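NADH oxidoreductase (Mesorhizobium loti, PDB 3PI7) probably binds NADPH and acts as an NAD(P)H-dependent oxidoreductase, perhaps a quinone reductase, with GroES-like and Rossmann-fold domains. Local coordinates at residues L58-N62 / G118-E122; F85-G89 / G143-V148; Y99-L103 / A128-P133; A109-G113 / Y123-E127. All coordinates share one frame. Where two conformers were deposited one is given. Residue numbers count along the deposited sequence, not the author numbering.

Contact 1. Residues L58-N62 / G118-E122; sequences LASIN and GSWAE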
# COMPACT_ATOMS: atom_id res chain seq x y z
N LEU A 58 37.62 7.50 -3.87
CA LEU A 58 36.98 6.19 -3.98
C LEU A 58 35.51 6.39 -4.26
O LEU A 58 34.91 7.30 -3.69
CB LEU A 58 37.14 5.37 -2.68
CG LEU A 58 38.53 4.86 -2.26
CD1 LEU A 58 38.54 4.41 -0.81
CD2 LEU A 58 39.00 3.70 -3.14
N ALA A 59 34.92 5.56 -5.11
CA ALA A 59 33.49 5.68 -5.37
C ALA A 59 32.84 4.34 -5.05
O ALA A 59 33.44 3.30 -5.30
CB ALA A 59 33.25 6.08 -6.83
N SER A 60 31.68 4.36 -4.43
CA SER A 60 30.94 3.13 -4.14
C SER A 60 30.19 2.66 -5.35
O SER A 60 29.89 3.44 -6.26
CB SER A 60 29.91 3.35 -3.03
OG SER A 60 30.45 3.60 -1.75
N ILE A 61 29.80 1.39 -5.33
CA ILE A 61 28.89 0.80 -6.30
C ILE A 61 27.72 0.26 -5.50
O ILE A 61 27.91 -0.65 -4.68
CB ILE A 61 29.48 -0.27 -7.24
CG1 ILE A 61 30.75 0.24 -7.94
CG2 ILE A 61 28.40 -0.73 -8.27
CD1 ILE A 61 31.57 -0.90 -8.52
N ASN A 62 26.54 0.84 -5.69
CA ASN A 62 25.33 0.41 -4.97
C ASN A 62 24.30 -0.17 -5.92
O ASN A 62 24.32 0.19 -7.09
CB ASN A 62 24.70 1.61 -4.25
CG ASN A 62 25.55 2.14 -3.13
OD1 ASN A 62 25.89 1.42 -2.19
ND2 ASN A 62 25.98 3.38 -3.26
N GLY A 118 28.70 12.24 -12.13
CA GLY A 118 28.83 11.14 -11.19
C GLY A 118 30.17 10.89 -10.56
O GLY A 118 31.19 11.38 -11.04
N SER A 119 30.17 10.01 -9.56
CA SER A 119 31.40 9.71 -8.85
C SER A 119 32.35 8.74 -9.59
O SER A 119 33.44 8.54 -9.10
CB SER A 119 31.06 9.12 -7.49
OG SER A 119 30.33 7.91 -7.63
N TRP A 120 31.93 8.10 -10.69
CA TRP A 120 32.78 7.12 -11.41
C TRP A 120 33.61 7.90 -12.45
O TRP A 120 33.48 7.74 -13.67
CB TRP A 120 31.95 6.00 -12.04
CG TRP A 120 31.19 5.17 -11.04
CD1 TRP A 120 31.23 5.27 -9.68
CD2 TRP A 120 30.26 4.15 -11.34
NE1 TRP A 120 30.37 4.37 -9.12
CE2 TRP A 120 29.77 3.66 -10.11
CE3 TRP A 120 29.79 3.59 -12.54
CZ2 TRP A 120 28.83 2.62 -10.05
CZ3 TRP A 120 28.87 2.56 -12.46
CH2 TRP A 120 28.37 2.12 -11.24
N ALA A 121 34.44 8.78 -11.90
CA ALA A 121 35.18 9.79 -12.61
C ALA A 121 36.25 10.34 -11.72
O ALA A 121 36.15 10.21 -10.50
CB ALA A 121 34.22 10.92 -12.99
N GLU A 122 37.27 10.94 -12.31
CA GLU A 122 38.31 11.54 -11.50
C GLU A 122 37.79 12.73 -10.69
O GLU A 122 38.33 13.00 -9.62
CB GLU A 122 39.48 11.95 -12.39
CG GLU A 122 40.31 10.72 -12.70
CD GLU A 122 41.50 10.93 -13.62
OE1 GLU A 122 41.38 11.71 -14.59
OE2 GLU A 122 42.49 10.18 -13.46
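A tryptophan in an irregular loop can be held in place by a single well-aimed hydrogen bond combined with snug apolar contacts, and Trp120 illustrates the principle. The polar part is simple: the indole NE1 of Trp120 donates to the carbonyl O of Ser60 at 3.0 Å, nearly straight at 163°, with the acceptor close to the plane of the ring. The bond satisfies a buried indole N-H with the backbone carbonyl of Ser60. Trp120 is the centre of an inverse gamma turn; its CA-to-CB bond points sideways, yet chi1 near -62° brings the end of the ring nearer to the strand.

The apolar contacts lie on either side of this bond in sequence. Ala59 CB sits 3.6 Å from Trp120 CD1, at the ring edge, while Ile61 CG1 approaches Trp120 CZ2 at 3.7 Å. Ala59 CB also meets the loop backbone, 3.4 Å from Ser119 O. The hydroxyl of Ser119 is engaged with Glu86 O, and that of Ser60, whose CA-to-CB bond points away from the loop, with Ala144 O.

In the GroES-like domain the contact is buried: strand 58-60 runs between strands 86-94 and 345-348, Trp120 also touches Ile347 of the latter, and Leu14 of strand 10-16 packs against the indole.

Contact 2. Residues F85-G89 / G143-V148; sequences FEGVG and GAAMIV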
# COMPACT_ATOMS: atom_id res chain seq x y z
N PHE A 85 26.70 7.39 -7.88
CA PHE A 85 25.95 8.29 -7.00
C PHE A 85 26.73 8.75 -5.79
O PHE A 85 26.35 9.78 -5.24
CB PHE A 85 24.66 7.62 -6.53
CG PHE A 85 23.58 7.57 -7.59
CD1 PHE A 85 23.21 8.72 -8.28
CD2 PHE A 85 22.91 6.38 -7.86
CE1 PHE A 85 22.24 8.65 -9.29
CE2 PHE A 85 21.90 6.34 -8.83
CZ PHE A 85 21.59 7.47 -9.55
N GLU A 86 27.71 8.00 -5.29
CA GLU A 86 28.41 8.44 -4.10
C GLU A 86 29.89 8.11 -4.10
O GLU A 86 30.35 7.21 -4.78
CB GLU A 86 27.77 7.88 -2.79
CG GLU A 86 28.10 6.46 -2.39
CD GLU A 86 27.50 5.90 -1.10
OE1 GLU A 86 27.37 6.63 -0.08
OE2 GLU A 86 27.20 4.69 -1.11
N GLY A 87 30.61 8.79 -3.22
CA GLY A 87 32.01 8.50 -3.03
C GLY A 87 32.61 9.34 -1.95
O GLY A 87 31.91 9.98 -1.14
N VAL A 88 33.93 9.36 -1.95
CA VAL A 88 34.69 10.18 -1.03
C VAL A 88 35.75 10.89 -1.86
O VAL A 88 36.34 10.32 -2.80
CB VAL A 88 35.28 9.36 0.15
CG1 VAL A 88 36.29 8.34 -0.36
CG2 VAL A 88 35.91 10.27 1.22
N GLY A 89 36.04 12.11 -1.46
CA GLY A 89 37.10 12.82 -2.15
C GLY A 89 37.35 14.16 -1.54
O GLY A 89 36.75 14.50 -0.52
N GLY A 143 34.32 6.84 4.42
CA GLY A 143 33.73 7.96 3.70
C GLY A 143 33.07 7.62 2.38
O GLY A 143 32.08 8.25 2.05
N ALA A 144 33.60 6.65 1.61
CA ALA A 144 33.06 6.38 0.28
C ALA A 144 31.69 5.75 0.30
O ALA A 144 30.98 5.86 -0.67
CB ALA A 144 34.01 5.50 -0.53
N ALA A 145 31.31 5.11 1.42
CA ALA A 145 30.02 4.47 1.55
C ALA A 145 29.26 4.98 2.80
O ALA A 145 28.39 4.29 3.31
CB ALA A 145 30.22 2.97 1.62
N MSE A 146 29.58 6.21 3.23
CA MSE A 146 29.00 6.79 4.45
C MSE A 146 27.57 7.32 4.23
O MSE A 146 26.84 7.45 5.22
CB MSE A 146 29.92 7.92 5.00
CG MSE A 146 29.42 8.55 6.32
SE MSE A 146 30.50 10.04 6.95
CE MSE A 146 32.00 8.96 7.62
N ILE A 147 27.16 7.62 3.02
CA ILE A 147 25.84 8.20 2.84
C ILE A 147 24.71 7.25 2.53
O ILE A 147 23.77 7.22 3.32
CB ILE A 147 25.90 9.33 1.76
CG1 ILE A 147 26.80 10.49 2.26
CG2 ILE A 147 24.48 9.85 1.35
CD1 ILE A 147 27.13 11.49 1.17
N VAL A 148 24.71 6.57 1.38
CA VAL A 148 23.55 5.85 0.88
C VAL A 148 23.08 4.76 1.83
O VAL A 148 21.97 4.88 2.35
CB VAL A 148 23.75 5.29 -0.56
CG1 VAL A 148 22.53 4.47 -1.01
CG2 VAL A 148 24.03 6.43 -1.54
O HOH W 1 29.51 8.48 0.74
O HOH W 2 26.68 3.57 1.31
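The strand 86-89 passes close to an irregular chain whose first four residues, Gly143 to Met146, form a type I turn; the CA atoms of Gly87 and Ala144 come within 4.1 Å. The absence of a side chain at Gly143 helps this fit, since a CB there would clash with Val88 CG2.

Glu86 shows how one buried carboxylate can organise a backbone bend. Its OE1 accepts a nearly straight hydrogen bond from Val148 N at 3.0 Å and a weak one from Ile147 N at 3.3 Å. Water 1 links Glu86 OE1 to Gly143 O, and water 2 joins Glu86 OE2 to Ala145 O; Asn62 ND2 also donates to OE2. Apolar contacts add Val88 CG1 against Ala144 CB, 3.6 Å apart.

The contact thus ties strand 86-94, flanked by strands 58-60 and 107-111, to the connection between helices 140-143 and 148-163, with Ile132 of strand 131-133 packing against Met146 and Ile147.

Contact 3. Residues Y99-L103 / A128-P133; sequences YAKSL and AAACIP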
# COMPACT_ATOMS: atom_id res chain seq x y z
N TYR A 99 28.39 28.43 1.19
CA TYR A 99 28.44 27.01 1.61
C TYR A 99 29.45 26.25 0.73
O TYR A 99 30.30 25.53 1.27
CB TYR A 99 27.03 26.40 1.46
CG TYR A 99 26.77 25.05 2.10
CD1 TYR A 99 27.78 24.35 2.75
CD2 TYR A 99 25.50 24.48 2.06
CE1 TYR A 99 27.52 23.11 3.35
CE2 TYR A 99 25.24 23.24 2.64
CZ TYR A 99 26.26 22.55 3.26
OH TYR A 99 25.95 21.34 3.84
N ALA A 100 29.37 26.43 -0.61
CA ALA A 100 30.27 25.74 -1.54
C ALA A 100 31.70 26.22 -1.33
O ALA A 100 32.60 25.40 -1.19
CB ALA A 100 29.82 25.99 -2.98
N LYS A 101 31.92 27.55 -1.24
CA LYS A 101 33.28 28.09 -1.06
C LYS A 101 33.94 27.65 0.25
O LYS A 101 35.14 27.36 0.25
CB LYS A 101 33.29 29.63 -1.15
CG LYS A 101 33.09 30.18 -2.56
CD LYS A 101 34.22 29.78 -3.51
CE LYS A 101 34.10 30.44 -4.87
NZ LYS A 101 34.89 29.71 -5.90
N SER A 102 33.16 27.52 1.33
CA SER A 102 33.69 27.13 2.63
C SER A 102 34.12 25.68 2.68
O SER A 102 34.90 25.29 3.56
CB SER A 102 32.65 27.39 3.73
OG SER A 102 32.48 28.79 3.85
N LEU A 103 33.62 24.87 1.75
CA LEU A 103 33.97 23.45 1.73
C LEU A 103 35.25 23.19 0.96
O LEU A 103 35.78 22.09 1.03
CB LEU A 103 32.83 22.63 1.12
CG LEU A 103 31.55 22.47 1.94
CD1 LEU A 103 30.52 21.63 1.13
CD2 LEU A 103 31.82 21.78 3.31
N ALA A 128 26.70 21.37 -2.40
CA ALA A 128 27.43 21.53 -1.12
C ALA A 128 26.66 20.80 -0.01
O ALA A 128 27.26 20.08 0.83
CB ALA A 128 27.58 23.00 -0.79
N ALA A 129 25.33 20.90 -0.07
CA ALA A 129 24.42 20.29 0.92
C ALA A 129 24.44 18.77 0.88
O ALA A 129 23.92 18.14 1.80
CB ALA A 129 23.00 20.79 0.69
N ALA A 130 25.05 18.16 -0.17
CA ALA A 130 25.07 16.71 -0.28
C ALA A 130 26.44 16.15 0.13
O ALA A 130 26.77 15.00 -0.17
CB ALA A 130 24.73 16.31 -1.70
N CYS A 131 27.25 17.00 0.79
CA CYS A 131 28.58 16.62 1.24
C CYS A 131 28.65 16.53 2.70
O CYS A 131 28.04 17.33 3.40
CB CYS A 131 29.62 17.61 0.72
SG CYS A 131 29.75 17.63 -1.07
N ILE A 132 29.45 15.59 3.19
CA ILE A 132 29.66 15.47 4.63
C ILE A 132 31.13 15.62 4.87
O ILE A 132 31.88 14.69 4.55
CB ILE A 132 29.12 14.13 5.21
CG1 ILE A 132 27.62 13.92 4.96
CG2 ILE A 132 29.52 13.96 6.68
CD1 ILE A 132 27.12 12.50 5.32
N PRO A 133 31.60 16.77 5.41
CA PRO A 133 33.03 16.88 5.70
C PRO A 133 33.39 15.81 6.71
O PRO A 133 32.69 15.61 7.71
CB PRO A 133 33.18 18.30 6.25
CG PRO A 133 31.93 19.04 5.77
CD PRO A 133 30.87 17.97 5.84
O HOH W 3 27.90 19.86 4.45
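Within the GroES-like domain, a short helix is seated on a 3-10 turn and the strand that follows it, and the fit depends on two side-chain rotamers. Tyr99 takes the t rotamer (chi1 -167°), which lays its ring across the turn at 128-129. Ala128 CB then lies over one face of that ring, 3.7 Å from the Tyr99 centroid and 15° off the normal, a clear CH-pi contact. Further along the same ring, Tyr99 CE2 approaches Ala129 CB at 3.9 Å.

One helical turn later, Leu103 adopts the m,t rotamer (chi1 -71°, chi2 179°), which spreads its two methyls over different neighbours. CD1 of Leu103 reaches Ala128 CB at 3.8 Å and Cys131 CB at 4.1 Å, whereas Leu103 CD2 rests against Pro133 CG at 3.7 Å. Ala128 is therefore gripped by both Tyr99 and Leu103, its single methyl serving the two larger side chains.

Between these two residues in the helix, Ala100 contributes a looser contact, its CB 4.3 Å from Ala128 CB. Ala100 and Cys131 also touch Val52 of strand 51-56, which extends the apolar cluster inward, while Tyr99 lies at the outer edge of the cluster. No direct hydrogen bond joins the segments; instead water 3 bridges them, 2.5 Å from Tyr99 OH and donating to Cys131 O at 2.7 Å.

Contact 4. Residues A109-G113 / Y123-E127; sequences AFATG and YAVAE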
# COMPACT_ATOMS: atom_id res chain seq x y z
N ALA A 109 32.50 12.96 2.22
CA ALA A 109 31.67 11.90 1.65
C ALA A 109 30.67 12.66 0.81
O ALA A 109 30.26 13.76 1.22
CB ALA A 109 30.98 11.12 2.75
N PHE A 110 30.31 12.18 -0.38
CA PHE A 110 29.38 12.98 -1.16
C PHE A 110 28.39 12.12 -1.91
O PHE A 110 28.69 10.97 -2.22
CB PHE A 110 30.11 13.91 -2.13
CG PHE A 110 30.86 13.17 -3.20
CD1 PHE A 110 32.17 12.74 -2.98
CD2 PHE A 110 30.28 12.93 -4.43
CE1 PHE A 110 32.87 12.03 -3.97
CE2 PHE A 110 30.96 12.20 -5.41
CZ PHE A 110 32.26 11.77 -5.17
N ALA A 111 27.25 12.72 -2.26
CA ALA A 111 26.20 12.11 -3.07
C ALA A 111 25.97 13.06 -4.22
O ALA A 111 25.81 14.26 -4.01
CB ALA A 111 24.94 11.89 -2.23
N THR A 112 26.08 12.56 -5.44
CA THR A 112 25.98 13.42 -6.63
C THR A 112 24.56 13.80 -6.96
O THR A 112 24.36 14.83 -7.63
CB THR A 112 26.68 12.74 -7.81
OG1 THR A 112 26.06 11.47 -8.03
CG2 THR A 112 28.14 12.51 -7.56
N GLY A 113 23.59 13.01 -6.50
CA GLY A 113 22.17 13.26 -6.69
C GLY A 113 21.81 13.53 -8.13
O GLY A 113 22.03 12.68 -8.99
N TYR A 123 36.80 13.44 -11.21
CA TYR A 123 36.14 14.59 -10.59
C TYR A 123 34.65 14.45 -10.72
O TYR A 123 34.15 14.14 -11.81
CB TYR A 123 36.60 15.92 -11.24
CG TYR A 123 38.09 16.13 -11.08
CD1 TYR A 123 39.00 15.50 -11.95
CD2 TYR A 123 38.60 16.83 -10.00
CE1 TYR A 123 40.37 15.55 -11.72
CE2 TYR A 123 39.97 16.91 -9.77
CZ TYR A 123 40.85 16.28 -10.65
OH TYR A 123 42.19 16.32 -10.42
N ALA A 124 33.92 14.71 -9.63
CA ALA A 124 32.45 14.64 -9.61
C ALA A 124 31.92 15.97 -9.15
O ALA A 124 32.67 16.77 -8.59
CB ALA A 124 31.99 13.52 -8.66
N VAL A 125 30.64 16.22 -9.40
CA VAL A 125 30.01 17.44 -8.91
C VAL A 125 28.91 17.03 -7.94
O VAL A 125 28.14 16.10 -8.22
CB VAL A 125 29.46 18.33 -10.06
CG1 VAL A 125 28.68 19.52 -9.51
CG2 VAL A 125 30.58 18.79 -10.97
N ALA A 126 28.84 17.70 -6.80
CA ALA A 126 27.75 17.48 -5.87
C ALA A 126 27.28 18.80 -5.34
O ALA A 126 28.05 19.77 -5.32
CB ALA A 126 28.23 16.56 -4.71
N GLU A 127 26.06 18.84 -4.85
CA GLU A 127 25.58 20.02 -4.11
C GLU A 127 26.39 20.13 -2.85
O GLU A 127 26.72 19.09 -2.26
CB GLU A 127 24.08 19.85 -3.73
CG GLU A 127 23.17 19.89 -4.93
CD GLU A 127 23.14 21.21 -5.68
OE1 GLU A 127 23.36 22.26 -5.04
OE2 GLU A 127 23.01 21.18 -6.92
O HOH W 4 24.57 16.42 -5.13
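Two strands of the GroES-like domain's curled sheet can pack by crossing rather than by pairing, and strands 109-111 and 123-127 do so at 82°, their axes 6.9 Å apart at closest approach. Along 123-127 the side chains alternate. Tyr123 points away from the crossing, and Ala124 is the first to meet it: its CB lies 3.7 Å from Phe110 CE2 and 4.1 Å from Thr112 CG2. Val125 again points away, but its backbone takes part, with Val125 O at 3.7 Å from Thr112 CG2. Ala126 turns back toward the crossing, placing its CB 3.4 Å from Ala111 O and 4.1 Å from Phe110 CB. Small methyls at both inward positions let the segments come close; Ala126 and Thr112, just past strand 109-111, have CA atoms 4.5 Å apart. At Glu127 contact passes to solvent: water 4 accepts from Glu127 N at 2.9 Å and donates to Ala111 O at 2.7 Å, there being no direct hydrogen bond between the segments.

Each strand has its own partners in the sheet. Strand 107-111 pairs with 86-94 and 131-133, and 123-127 pairs with 51-56, whose Ile54 touches Phe110; Cys131 of strand 131-133 packs against both Phe110 and Ala126.

Overall arrangement
From the N terminus, the chain first meets residues 58-62, and contact 1 closes the loop back to them at 118-122. Contact 2 opens within that loop, at 85-89, and closes beyond it at 143-148, so the two cross. Contact 3 (99-103 with 128-133) nests inside contact 2, and contact 4 (109-113 with 123-127) inside contact 3; both cross contact 1. Each has a segment in one curled GroES-like sheet, to which contact 1 ties a loop, contact 2 an inter-helix link, contact 3 helix 98-103. Backbone hydrogen bonds pass from 85-89 to 109-113 and on to 128-133, joining contacts 2, 4 and 3, whereas contacts 1 and 3 remain about 10 Å apart at their nearest atoms.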